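Local coordinates for uncharacterized protein Af_0446 (Archaeoglobus fulgidus DSM 4304, PDB 3BUT) that is of unknown function but belongs to the late embryogenesis abundant (LEA_2) family and may bind lipids, at residues T18-L23 with F71-N76; H40-M45 with R97-P102; V48-G53 with S78-W83; K25-D30 with A64-L69; V35-H40 with D52-S57. The protein carries 4 engineered substitutions. All coordinates share one frame; numbering follows the deposited sequence.

The five contacts trace a beta sandwich consistent with the E-set class. Contacts 1 and 4 pair strands 17-27 and 66-76 of the three-stranded sheet, their centres about 21 Å apart, with contact 4 nested in the loop closed by contact 1. Contacts 2 and 5 share His40 and join strand 34-45 to its two neighbours in the four-stranded sheet, 93-105 and 48-61. Contact 3 packs the start of strand 48-61 on the turn after strand 66-76, about 32 Å between centres from contact 4, at the far end of the molecule. Contacts 1 and 2, centres about 10 Å apart, touch through Leu73, Tyr41 and Ile100, so the two sheets meet there in the core.

Contact 1: residues T18-L23 with F71-N76; sequences TEIVAL and FSLRLN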
# COMPACT_ATOMS: atom_id res chain seq x y z
N THR A 18 0.41 -3.58 11.26
CA THR A 18 1.72 -3.02 10.91
C THR A 18 2.20 -2.13 12.05
O THR A 18 1.47 -1.26 12.51
CB THR A 18 1.63 -2.18 9.60
OG1 THR A 18 1.10 -2.99 8.54
CG2 THR A 18 2.99 -1.62 9.19
N GLU A 19 3.44 -2.35 12.50
CA GLU A 19 4.02 -1.55 13.58
C GLU A 19 5.14 -0.66 13.08
O GLU A 19 5.99 -1.08 12.30
CB GLU A 19 4.53 -2.46 14.70
CG GLU A 19 5.09 -1.73 15.93
CD GLU A 19 5.83 -2.66 16.88
OE1 GLU A 19 5.96 -3.86 16.57
OE2 GLU A 19 6.29 -2.18 17.94
N ILE A 20 5.12 0.59 13.53
CA ILE A 20 6.22 1.50 13.34
C ILE A 20 6.76 1.78 14.74
O ILE A 20 5.99 1.98 15.67
CB ILE A 20 5.78 2.80 12.64
CG1 ILE A 20 5.18 2.48 11.26
CG2 ILE A 20 6.95 3.78 12.49
CD1 ILE A 20 4.39 3.62 10.62
N VAL A 21 8.08 1.75 14.89
CA VAL A 21 8.72 2.00 16.17
C VAL A 21 9.51 3.29 16.09
O VAL A 21 10.41 3.43 15.26
CB VAL A 21 9.66 0.84 16.60
CG1 VAL A 21 10.20 1.07 18.01
CG2 VAL A 21 8.94 -0.49 16.55
N ALA A 22 9.16 4.24 16.95
CA ALA A 22 9.91 5.48 17.10
C ALA A 22 10.79 5.36 18.34
O ALA A 22 10.32 4.91 19.39
CB ALA A 22 8.97 6.67 17.22
N LEU A 23 12.06 5.73 18.21
CA LEU A 23 12.98 5.73 19.35
C LEU A 23 13.47 7.14 19.63
O LEU A 23 14.26 7.70 18.87
CB LEU A 23 14.18 4.81 19.10
CG LEU A 23 13.97 3.30 18.91
CD1 LEU A 23 15.31 2.60 18.86
CD2 LEU A 23 13.09 2.71 19.99
N PHE A 71 8.24 4.21 21.29
CA PHE A 71 6.84 4.42 20.96
C PHE A 71 6.43 3.44 19.86
O PHE A 71 6.96 3.47 18.74
CB PHE A 71 6.59 5.87 20.54
CG PHE A 71 7.01 6.89 21.58
CD1 PHE A 71 6.17 7.20 22.64
CD2 PHE A 71 8.24 7.52 21.49
CE1 PHE A 71 6.56 8.13 23.61
CE2 PHE A 71 8.63 8.45 22.44
CZ PHE A 71 7.79 8.76 23.51
N SER A 72 5.51 2.54 20.19
CA SER A 72 5.02 1.55 19.25
C SER A 72 3.73 2.06 18.62
O SER A 72 2.72 2.19 19.30
CB SER A 72 4.77 0.22 19.97
OG SER A 72 4.25 -0.74 19.08
N LEU A 73 3.79 2.36 17.33
CA LEU A 73 2.64 2.89 16.61
C LEU A 73 2.08 1.81 15.72
O LEU A 73 2.71 1.42 14.74
CB LEU A 73 3.05 4.10 15.78
CG LEU A 73 4.08 5.08 16.36
CD1 LEU A 73 4.54 6.06 15.30
CD2 LEU A 73 3.53 5.83 17.56
N ARG A 74 0.89 1.31 16.06
CA ARG A 74 0.28 0.20 15.34
C ARG A 74 -0.85 0.65 14.42
O ARG A 74 -1.70 1.45 14.81
CB ARG A 74 -0.22 -0.88 16.30
CG ARG A 74 0.90 -1.60 17.06
CD ARG A 74 0.33 -2.46 18.18
NE ARG A 74 1.33 -2.74 19.21
CZ ARG A 74 1.60 -1.95 20.24
NH1 ARG A 74 2.53 -2.29 21.12
NH2 ARG A 74 0.94 -0.80 20.40
N LEU A 75 -0.84 0.13 13.20
CA LEU A 75 -1.87 0.43 12.21
C LEU A 75 -2.73 -0.80 11.94
O LEU A 75 -2.23 -1.82 11.46
CB LEU A 75 -1.24 0.91 10.90
CG LEU A 75 -0.39 2.17 10.86
CD1 LEU A 75 1.07 1.82 11.02
CD2 LEU A 75 -0.60 2.86 9.54
N ASN A 76 -4.01 -0.68 12.26
CA ASN A 76 -5.02 -1.65 11.85
C ASN A 76 -5.22 -1.52 10.34
O ASN A 76 -5.53 -0.42 9.84
CB ASN A 76 -6.32 -1.41 12.62
CG ASN A 76 -7.48 -2.29 12.14
OD1 ASN A 76 -8.55 -1.78 11.81
ND2 ASN A 76 -7.26 -3.60 12.12
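In the three-stranded sheet of an immunoglobulin-like beta sandwich, residues 18-23 belong to the middle strand and pair antiparallel with 71-76 of an outer strand. Thr18 with Leu75, Ile20 with Leu73 and Ala22 with Phe71 are hydrogen-bonded pairs, each closed by two backbone bonds. In the central pair Ile20 N to Leu73 O and Leu73 N to Ile20 O both measure 2.8 Å, and the second N-H points almost straight down the C=O axis. These three pairs send their side chains to one face, where Ile20 and Leu75 cross obliquely, CD1 to CD1 at 3.8 Å, and Leu73 and Leu75 go on to meet Tyr41 and Ile43 of the opposing sheet. Glu19, Val21, Ser72 and Arg74 occupy the other face. Glu19 has CG anti to the backbone N (chi1 -176°) and an extended chain, which carries its carboxylate past the neighbouring Arg74 to Ser72. There Ser72 OG donates to Glu19 OE2 at 2.7 Å, coming from above the carboxylate plane, while OE1 takes the backbone N-H of Val12. An alanine in place of Glu19 would remove both acceptors and would probably loosen the link between Ser72 and the turn at Val12. The hydroxyl has a second flat neighbour: Ser72 OG sits 3.0 Å above the centre of the Arg74 guanidinium plane.

Contact 2: residues H40-M45 with R97-P102; sequences HYTIEM and RVAIKP
Arg97 O is gripped by two hydrogen bonds and one weaker C-H contact. Glu44 N donates to it at 2.8 Å in the carbonyl plane, water 1 donates at 2.9 Å, and the CA-H of Ile43 comes to 3.4 Å from the same Arg97 O. The water also bonds Thr42 OG1 at 2.6 Å, tying that hydroxyl to the opposite strand. Thr42 keeps OG1 in the crowded position between its backbone N and carbonyl carbon (chi1 62°), which brings the oxygen against Ala99 CB at 3.4 Å. The backbones run antiparallel with hydrogen-bonded pairs at His40–Lys101, Thr42–Ala99 and Glu44–Arg97. At the last pair the arginine chain bends at chi2 and chi3 and crosses Glu44 obliquely, setting its guanidinium almost perpendicular to the carboxylate. The salt bridge from Arg97 NH1 to Glu44 OE1, 3.2 Å long, is weak as a hydrogen bond, its N-H...O angle only 121°, and Arg97 NH2 has a better partner in Lys95 O. On the opposite face Ile43 and Val98 lie side by side, pointing the same way, with Ile43 CG1 4.0 Å from Val98 CG2. That apolar face looks into the sandwich: Tyr41, Ile43 and Ile100 pack on strand 66-76 of the other sheet, while strands 48-61 and 111-123 flank this pair within its own sheet.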
# COMPACT_ATOMS: atom_id res chain seq x y z
N HIS A 40 -0.54 8.63 23.79
CA HIS A 40 -1.55 8.46 22.76
C HIS A 40 -0.91 8.72 21.40
O HIS A 40 -0.07 9.61 21.26
CB HIS A 40 -2.72 9.41 23.00
CG HIS A 40 -3.89 9.15 22.10
ND1 HIS A 40 -4.98 8.40 22.49
CD2 HIS A 40 -4.14 9.53 20.82
CE1 HIS A 40 -5.85 8.33 21.50
NE2 HIS A 40 -5.36 9.00 20.47
N TYR A 41 -1.31 7.94 20.40
CA TYR A 41 -0.82 8.17 19.05
C TYR A 41 -1.93 8.17 18.02
O TYR A 41 -2.93 7.48 18.19
CB TYR A 41 0.28 7.17 18.66
CG TYR A 41 -0.16 5.74 18.61
CD1 TYR A 41 -0.18 4.95 19.75
CD2 TYR A 41 -0.56 5.15 17.41
CE1 TYR A 41 -0.59 3.63 19.71
CE2 TYR A 41 -0.97 3.84 17.35
CZ TYR A 41 -0.98 3.08 18.51
OH TYR A 41 -1.39 1.77 18.46
N THR A 42 -1.75 8.97 16.98
CA THR A 42 -2.64 8.97 15.81
C THR A 42 -1.82 9.01 14.53
O THR A 42 -0.78 9.67 14.47
CB THR A 42 -3.65 10.17 15.78
OG1 THR A 42 -2.95 11.42 15.71
CG2 THR A 42 -4.57 10.18 16.99
N ILE A 43 -2.29 8.30 13.51
CA ILE A 43 -1.75 8.44 12.16
C ILE A 43 -2.89 8.73 11.19
O ILE A 43 -3.83 7.95 11.08
CB ILE A 43 -0.96 7.20 11.70
CG1 ILE A 43 0.22 6.92 12.65
CG2 ILE A 43 -0.45 7.39 10.26
CD1 ILE A 43 0.97 5.63 12.37
N GLU A 44 -2.83 9.87 10.51
CA GLU A 44 -3.81 10.22 9.49
C GLU A 44 -3.14 10.23 8.13
O GLU A 44 -2.02 10.70 7.99
CB GLU A 44 -4.47 11.57 9.78
CG GLU A 44 -5.40 11.57 10.97
CD GLU A 44 -6.35 12.76 11.00
OE1 GLU A 44 -6.68 13.30 9.93
OE2 GLU A 44 -6.77 13.14 12.11
N MSE A 45 -3.84 9.67 7.15
CA MSE A 45 -3.36 9.62 5.77
C MSE A 45 -4.51 10.09 4.88
O MSE A 45 -5.55 9.44 4.79
CB MSE A 45 -2.93 8.19 5.42
CG MSE A 45 -1.80 7.63 6.28
SE MSE A 45 -1.38 5.76 5.95
CE MSE A 45 -0.26 5.96 4.36
N ARG A 97 0.03 12.54 8.49
CA ARG A 97 0.21 13.26 9.75
C ARG A 97 0.29 12.27 10.90
O ARG A 97 -0.63 11.49 11.12
CB ARG A 97 -0.93 14.26 9.96
CG ARG A 97 -0.76 15.56 9.18
CD ARG A 97 -2.04 16.00 8.47
NE ARG A 97 -2.33 15.14 7.32
CZ ARG A 97 -3.46 14.44 7.16
NH1 ARG A 97 -4.43 14.51 8.07
NH2 ARG A 97 -3.61 13.69 6.09
N VAL A 98 1.41 12.29 11.62
CA VAL A 98 1.62 11.43 12.79
C VAL A 98 1.70 12.31 14.04
O VAL A 98 2.43 13.30 14.07
CB VAL A 98 2.89 10.56 12.65
CG1 VAL A 98 3.11 9.70 13.89
CG2 VAL A 98 2.79 9.67 11.42
N ALA A 99 0.92 11.95 15.05
CA ALA A 99 0.93 12.67 16.32
C ALA A 99 1.16 11.72 17.47
O ALA A 99 0.46 10.72 17.60
CB ALA A 99 -0.36 13.41 16.50
N ILE A 100 2.16 12.02 18.30
CA ILE A 100 2.39 11.28 19.54
C ILE A 100 2.21 12.24 20.72
O ILE A 100 2.83 13.30 20.77
CB ILE A 100 3.79 10.60 19.57
CG1 ILE A 100 3.88 9.53 18.47
CG2 ILE A 100 4.06 9.96 20.92
CD1 ILE A 100 5.31 9.22 18.02
N LYS A 101 1.32 11.86 21.63
CA LYS A 101 0.95 12.68 22.78
C LYS A 101 1.33 11.95 24.08
O LYS A 101 0.51 11.23 24.63
CB LYS A 101 -0.55 12.97 22.72
CG LYS A 101 -1.09 13.99 23.71
CD LYS A 101 -2.55 14.33 23.38
CE LYS A 101 -3.29 14.93 24.57
NZ LYS A 101 -3.81 13.90 25.50
N PRO A 102 2.58 12.12 24.56
CA PRO A 102 2.97 11.44 25.79
C PRO A 102 2.35 12.06 27.04
O PRO A 102 2.13 13.27 27.09
CB PRO A 102 4.49 11.59 25.82
CG PRO A 102 4.77 12.80 25.02
CD PRO A 102 3.70 12.89 23.98
O HOH W 1 -2.19 12.47 13.40

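Contact 3: residues V48-G53 with S78-W83; sequences VKVADG and SFLREW. Engineered in segment 78-83: Leu80 (natural residue Ile).
Val50 CG1 is one of two bumps, set into a hollow lined by Phe79 O, the CA of the engineered Leu80 (isoleucine in the natural sequence) and Trp83 CB. Its chi1 of -60° turns CG1 into that hollow, where it lies 3.4 Å from Phe79 O and 4.1 Å from Trp83 CB. Val48, two residues earlier, is the other, equal bump. Its CG1 fits between Phe79 O and Glu82, 3.7 Å from Glu82 OE2, and also touches the edge of the Phe79 ring; CG2 rests against Glu82 O. The Phe79 ring in turn lies flat across the strand, with Lys49 O 3.2 Å above one face, off toward the rim, so a backbone carbonyl covers part of that face. No hydrogen bond crosses the contact; the two pieces meet by van der Waals packing. The strand is distorted here by a classic beta bulge, Val50 and Ala51 both standing opposite Ile43. Val50 also packs on Ile43 and Met45 of strand 34-45 and on Leu75 of strand 66-76, while Trp83, its NE1 bonded to Thr94 OG1, opens helix 83-89, so the turn after strand 66-76 covers this end of the sandwich.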
# COMPACT_ATOMS: atom_id res chain seq x y z
N VAL A 48 -7.96 10.14 6.38
CA VAL A 48 -8.40 8.86 6.93
C VAL A 48 -7.55 8.58 8.17
O VAL A 48 -6.32 8.57 8.10
CB VAL A 48 -8.23 7.70 5.91
CG1 VAL A 48 -8.72 6.38 6.51
CG2 VAL A 48 -8.98 7.99 4.62
N LYS A 49 -8.20 8.37 9.31
CA LYS A 49 -7.50 8.06 10.55
C LYS A 49 -7.19 6.57 10.64
O LYS A 49 -8.01 5.78 11.11
CB LYS A 49 -8.30 8.53 11.76
CG LYS A 49 -7.50 8.58 13.06
CD LYS A 49 -8.11 9.54 14.07
CE LYS A 49 -9.39 9.00 14.70
NZ LYS A 49 -9.91 9.93 15.75
N VAL A 50 -6.00 6.20 10.18
CA VAL A 50 -5.60 4.79 10.04
C VAL A 50 -5.05 4.17 11.33
O VAL A 50 -4.96 2.95 11.45
CB VAL A 50 -4.61 4.58 8.86
CG1 VAL A 50 -5.23 5.01 7.55
CG2 VAL A 50 -3.33 5.34 9.10
N ALA A 51 -4.68 5.02 12.29
CA ALA A 51 -4.23 4.59 13.62
C ALA A 51 -4.66 5.60 14.68
O ALA A 51 -4.61 6.81 14.45
CB ALA A 51 -2.72 4.40 13.65
N ASP A 52 -5.06 5.08 15.83
CA ASP A 52 -5.56 5.88 16.94
C ASP A 52 -5.53 5.01 18.19
O ASP A 52 -6.44 4.21 18.42
CB ASP A 52 -6.99 6.34 16.65
CG ASP A 52 -7.58 7.18 17.77
OD1 ASP A 52 -6.89 8.08 18.28
OD2 ASP A 52 -8.76 6.95 18.12
N GLY A 53 -4.48 5.14 18.99
CA GLY A 53 -4.34 4.27 20.15
C GLY A 53 -3.65 4.87 21.36
O GLY A 53 -2.98 5.89 21.25
N SER A 78 -7.50 -2.61 8.32
CA SER A 78 -8.88 -2.35 7.87
C SER A 78 -9.14 -0.86 7.64
O SER A 78 -9.86 -0.48 6.71
CB SER A 78 -9.88 -2.92 8.88
OG SER A 78 -11.21 -2.73 8.43
N PHE A 79 -8.54 -0.01 8.48
CA PHE A 79 -8.54 1.43 8.27
C PHE A 79 -7.54 1.84 7.19
O PHE A 79 -7.69 2.90 6.58
CB PHE A 79 -8.24 2.17 9.58
CG PHE A 79 -9.44 2.78 10.24
CD1 PHE A 79 -10.14 3.82 9.63
CD2 PHE A 79 -9.86 2.34 11.49
CE1 PHE A 79 -11.25 4.40 10.24
CE2 PHE A 79 -10.97 2.91 12.11
CZ PHE A 79 -11.67 3.95 11.49
N LEU A 80 -6.52 1.01 6.96
CA LEU A 80 -5.55 1.27 5.90
C LEU A 80 -6.10 0.97 4.52
O LEU A 80 -5.65 1.57 3.54
CB LEU A 80 -4.26 0.47 6.11
CG LEU A 80 -3.05 1.19 6.67
CD1 LEU A 80 -2.06 0.17 7.20
CD2 LEU A 80 -2.40 2.06 5.60
N ARG A 81 -7.08 0.07 4.44
CA ARG A 81 -7.71 -0.29 3.16
C ARG A 81 -8.66 0.79 2.63
O ARG A 81 -9.04 0.76 1.45
CB ARG A 81 -8.45 -1.62 3.26
CG ARG A 81 -7.56 -2.85 3.33
CD ARG A 81 -8.38 -4.15 3.40
NE ARG A 81 -9.28 -4.21 4.56
CZ ARG A 81 -10.61 -4.10 4.50
NH1 ARG A 81 -11.22 -3.92 3.33
NH2 ARG A 81 -11.33 -4.16 5.61
N GLU A 82 -9.07 1.71 3.49
CA GLU A 82 -9.90 2.82 3.02
C GLU A 82 -9.08 4.06 2.74
O GLU A 82 -9.59 5.05 2.22
CB GLU A 82 -11.09 3.09 3.95
CG GLU A 82 -10.76 3.38 5.40
CD GLU A 82 -11.99 3.69 6.23
OE1 GLU A 82 -13.00 2.96 6.10
OE2 GLU A 82 -11.95 4.67 7.01
N TRP A 83 -7.79 4.00 3.06
CA TRP A 83 -6.85 5.05 2.67
C TRP A 83 -6.53 4.91 1.19
O TRP A 83 -6.44 5.90 0.47
CB TRP A 83 -5.55 4.99 3.49
CG TRP A 83 -4.34 5.48 2.72
CD1 TRP A 83 -4.02 6.78 2.44
CD2 TRP A 83 -3.35 4.68 2.07
NE1 TRP A 83 -2.88 6.83 1.69
CE2 TRP A 83 -2.44 5.56 1.44
CE3 TRP A 83 -3.12 3.30 1.97
CZ2 TRP A 83 -1.34 5.11 0.72
CZ3 TRP A 83 -2.02 2.85 1.26
CH2 TRP A 83 -1.14 3.76 0.65

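Contact 4: residues K25-D30 with A64-L69; sequences KVRNED and ASATTL. Engineered in segment 64-69: Ala64 (natural residue Lys), Ala66 (natural residue Lys).
Ala64, an engineered residue that is lysine in nature, starts the second segment with a left-handed backbone (phi 66°) and gives a weak hydrogen bond from its N to Asn28 O at 3.1 Å. Ser65 follows with its O taking Asn28 N at 2.9 Å, nearly along the C=O axis. Asn28 itself closes an Asx turn, OD1 accepting from Asp30 N, while ND2 bonds the backbone oxygens of Val32 and Val61. Ala66, engineered from lysine as well, stands opposite Arg27 in a non-hydrogen-bonded pair. Its CB meets Arg27 NH2 at 3.5 Å and also Lys25 CE at 3.8 Å, and its backbone N lies over one face of the guanidinium. Thr67 makes the full antiparallel pair with Val26, two nearly straight backbone bonds of 2.8 Å (Thr67 N to Val26 O) and 2.9 Å (Val26 N to Thr67 O). Thr68 then crosses Lys25 at about a right angle, its OG1 3.4 Å from Lys25 CD. The bend at chi2 of Lys25 (76°) lays the chain across both Thr68 and Ala66, and an alanine here would probably uncover these two residues by losing the methylenes that rest on them. Leu69 ends the walk with CG 3.7 Å from Val26 CG2. This end of the pair lies at the surface: strand 3-10 flanks 25-27 within the sheet, and Val26, Thr67 and Leu69 pack on Val61 and Val59 of strand 48-61 in the other sheet.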
# COMPACT_ATOMS: atom_id res chain seq x y z
N LYS A 25 15.50 9.70 22.04
CA LYS A 25 16.49 9.93 23.08
C LYS A 25 16.14 11.22 23.82
O LYS A 25 16.21 12.31 23.25
CB LYS A 25 17.89 10.01 22.47
CG LYS A 25 19.06 10.11 23.48
CD LYS A 25 19.38 8.77 24.15
CE LYS A 25 20.72 8.82 24.88
NZ LYS A 25 20.99 7.60 25.69
N VAL A 26 15.76 11.09 25.09
CA VAL A 26 15.43 12.25 25.91
C VAL A 26 16.43 12.44 27.04
O VAL A 26 16.89 11.48 27.64
CB VAL A 26 13.99 12.19 26.49
CG1 VAL A 26 12.96 12.23 25.37
CG2 VAL A 26 13.78 10.96 27.35
N ARG A 27 16.79 13.69 27.30
CA ARG A 27 17.62 14.04 28.43
C ARG A 27 16.78 14.81 29.44
O ARG A 27 16.11 15.77 29.10
CB ARG A 27 18.84 14.85 27.96
CG ARG A 27 19.76 15.29 29.09
CD ARG A 27 21.18 15.49 28.60
NE ARG A 27 21.89 14.23 28.47
CZ ARG A 27 22.69 13.71 29.40
NH1 ARG A 27 22.90 14.35 30.55
NH2 ARG A 27 23.29 12.55 29.18
N ASN A 28 16.80 14.36 30.69
CA ASN A 28 16.11 15.04 31.77
C ASN A 28 16.93 16.21 32.31
O ASN A 28 18.00 16.00 32.90
CB ASN A 28 15.77 14.05 32.89
CG ASN A 28 14.85 14.62 33.94
OD1 ASN A 28 14.44 15.78 33.87
ND2 ASN A 28 14.50 13.81 34.93
N GLU A 29 16.42 17.42 32.13
CA GLU A 29 17.13 18.63 32.54
C GLU A 29 16.53 19.25 33.81
O GLU A 29 16.78 20.41 34.13
CB GLU A 29 17.18 19.63 31.39
CG GLU A 29 17.79 19.05 30.12
CD GLU A 29 18.08 20.08 29.05
OE1 GLU A 29 17.92 21.29 29.32
OE2 GLU A 29 18.48 19.68 27.94
N ASP A 30 15.74 18.45 34.52
CA ASP A 30 15.20 18.87 35.81
C ASP A 30 16.00 18.17 36.92
O ASP A 30 16.83 17.31 36.65
CB ASP A 30 13.72 18.53 35.90
CG ASP A 30 12.92 19.56 36.68
OD1 ASP A 30 13.44 20.10 37.69
OD2 ASP A 30 11.76 19.84 36.30
N ALA A 64 19.08 14.50 35.33
CA ALA A 64 20.36 14.66 34.60
C ALA A 64 20.79 13.49 33.70
O ALA A 64 21.86 13.53 33.09
CB ALA A 64 21.51 15.10 35.55
N SER A 65 19.96 12.46 33.61
CA SER A 65 20.24 11.28 32.80
C SER A 65 19.54 11.36 31.45
O SER A 65 18.58 12.11 31.29
CB SER A 65 19.80 10.00 33.51
OG SER A 65 20.84 9.46 34.29
N ALA A 66 20.04 10.58 30.49
CA ALA A 66 19.43 10.44 29.17
C ALA A 66 18.92 9.01 28.98
O ALA A 66 19.55 8.05 29.40
CB ALA A 66 20.42 10.81 28.08
N THR A 67 17.76 8.90 28.33
CA THR A 67 17.05 7.62 28.17
C THR A 67 16.45 7.53 26.77
O THR A 67 15.88 8.50 26.28
CB THR A 67 15.92 7.49 29.23
OG1 THR A 67 16.49 7.50 30.54
CG2 THR A 67 15.12 6.20 29.06
N THR A 68 16.58 6.38 26.12
CA THR A 68 15.85 6.14 24.88
C THR A 68 14.44 5.65 25.20
O THR A 68 14.27 4.64 25.89
CB THR A 68 16.60 5.17 23.95
OG1 THR A 68 17.87 5.74 23.60
CG2 THR A 68 15.82 4.90 22.66
N LEU A 69 13.44 6.39 24.74
CA LEU A 69 12.04 6.01 24.86
C LEU A 69 11.55 5.35 23.57
O LEU A 69 11.90 5.80 22.49
CB LEU A 69 11.17 7.23 25.15
CG LEU A 69 11.48 8.21 26.28
CD1 LEU A 69 10.35 9.22 26.37
CD2 LEU A 69 11.71 7.53 27.61

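Contact 5: residues V35-H40 with D52-S57; sequences VVSGYH and DGYENS
Beneath the Tyr39 ring, Glu55 CB makes a CH-pi contact 3.9 Å from its centroid, the two side chains running alongside each other. Tyr39 O in turn lies 3.3 Å above one face of the Tyr54 ring and accepts from Glu55 N at 3.1 Å, so this one carbonyl meets both residues. The His40 ring has Gly53 O over one face and gives a hydrogen bond from NE2 to Asp52 OD1, 2.8 Å long and close to the ring plane; the negative charge would probably favour a protonated histidine. Gly38 is fitted tightly, since a CB there would clash with Glu55 O and the Tyr54 hydroxyl. Further out, water 2 bonds Tyr54 OH at 2.7 Å and, weakly, Ser37 O and Asn56 ND2. Water 3 donates to Glu55 OE2 at 2.5 Å and bonds Tyr39 OH, which is also paired with Ser72 N. Tyr54 OH is further fixed by Thr103 OG1. The contact lies within the hairpin of strands 34-45 and 48-61: the edge strand 48-61 flanks 34-45, strand 93-105 lines its far side, and Tyr39 reaches over to Phe71 of strand 66-76 in the opposing sheet, the rings edge-to-face.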
# COMPACT_ATOMS: atom_id res chain seq x y z
N VAL A 35 8.44 10.96 34.69
CA VAL A 35 7.78 9.70 34.38
C VAL A 35 6.92 9.88 33.13
O VAL A 35 6.09 10.78 33.07
CB VAL A 35 6.92 9.17 35.55
CG1 VAL A 35 6.48 7.72 35.27
CG2 VAL A 35 7.67 9.25 36.86
N VAL A 36 7.16 9.05 32.11
CA VAL A 36 6.28 8.98 30.96
C VAL A 36 5.41 7.76 31.19
O VAL A 36 5.85 6.63 30.96
CB VAL A 36 7.06 8.83 29.62
CG1 VAL A 36 6.10 8.90 28.43
CG2 VAL A 36 8.12 9.91 29.48
N SER A 37 4.19 7.97 31.68
CA SER A 37 3.30 6.86 32.05
C SER A 37 2.72 6.13 30.83
O SER A 37 2.32 4.97 30.92
CB SER A 37 2.18 7.36 32.95
OG SER A 37 1.46 8.40 32.30
N GLY A 38 2.68 6.83 29.70
CA GLY A 38 2.19 6.26 28.47
C GLY A 38 2.11 7.34 27.42
O GLY A 38 2.65 8.43 27.60
N TYR A 39 1.41 7.04 26.33
CA TYR A 39 1.29 7.94 25.19
C TYR A 39 0.08 7.60 24.35
O TYR A 39 -0.29 6.43 24.23
CB TYR A 39 2.55 7.90 24.32
CG TYR A 39 2.94 6.51 23.83
CD1 TYR A 39 3.66 5.63 24.64
CD2 TYR A 39 2.59 6.08 22.55
CE1 TYR A 39 4.00 4.36 24.20
CE2 TYR A 39 2.93 4.81 22.10
CZ TYR A 39 3.64 3.96 22.92
OH TYR A 39 3.98 2.70 22.49
N HIS A 40 -0.54 8.63 23.79
CA HIS A 40 -1.55 8.46 22.76
C HIS A 40 -0.91 8.72 21.40
O HIS A 40 -0.07 9.61 21.26
CB HIS A 40 -2.72 9.41 23.00
CG HIS A 40 -3.89 9.15 22.10
ND1 HIS A 40 -4.98 8.40 22.49
CD2 HIS A 40 -4.14 9.53 20.82
CE1 HIS A 40 -5.85 8.33 21.50
NE2 HIS A 40 -5.36 9.00 20.47
N ASP A 52 -5.06 5.08 15.83
CA ASP A 52 -5.56 5.88 16.94
C ASP A 52 -5.53 5.01 18.19
O ASP A 52 -6.44 4.21 18.42
CB ASP A 52 -6.99 6.34 16.65
CG ASP A 52 -7.58 7.18 17.77
OD1 ASP A 52 -6.89 8.08 18.28
OD2 ASP A 52 -8.76 6.95 18.12
N GLY A 53 -4.48 5.14 18.99
CA GLY A 53 -4.34 4.27 20.15
C GLY A 53 -3.65 4.87 21.36
O GLY A 53 -2.98 5.89 21.25
N TYR A 54 -3.84 4.22 22.50
CA TYR A 54 -3.13 4.55 23.73
C TYR A 54 -2.39 3.33 24.27
O TYR A 54 -2.98 2.26 24.41
CB TYR A 54 -4.08 5.07 24.81
CG TYR A 54 -3.35 5.74 25.96
CD1 TYR A 54 -3.06 7.10 25.91
CD2 TYR A 54 -2.94 5.01 27.08
CE1 TYR A 54 -2.38 7.72 26.95
CE2 TYR A 54 -2.25 5.62 28.12
CZ TYR A 54 -1.97 6.98 28.05
OH TYR A 54 -1.31 7.60 29.08
N GLU A 55 -1.10 3.49 24.57
CA GLU A 55 -0.22 2.47 25.19
C GLU A 55 0.10 2.82 26.64
O GLU A 55 0.53 3.89 26.96
CB GLU A 55 1.09 2.25 24.41
CG GLU A 55 1.39 0.85 23.86
CD GLU A 55 2.49 0.09 24.62
OE1 GLU A 55 2.20 -0.47 25.68
OE2 GLU A 55 3.65 -0.03 24.16
N ASN A 56 -0.12 1.89 27.54
CA ASN A 56 0.20 2.12 28.93
C ASN A 56 1.52 1.43 29.31
O ASN A 56 1.52 0.25 29.69
CB ASN A 56 -0.96 1.66 29.82
CG ASN A 56 -0.73 1.93 31.30
OD1 ASN A 56 -1.12 1.12 32.14
ND2 ASN A 56 -0.10 3.05 31.62
N SER A 57 2.63 2.16 29.19
CA SER A 57 3.95 1.62 29.54
C SER A 57 4.80 2.67 30.25
O SER A 57 5.48 3.47 29.60
CB SER A 57 4.66 1.07 28.30
OG SER A 57 5.14 2.12 27.47
O HOH W 2 -0.52 5.83 30.95
O HOH W 3 5.95 0.92 24.17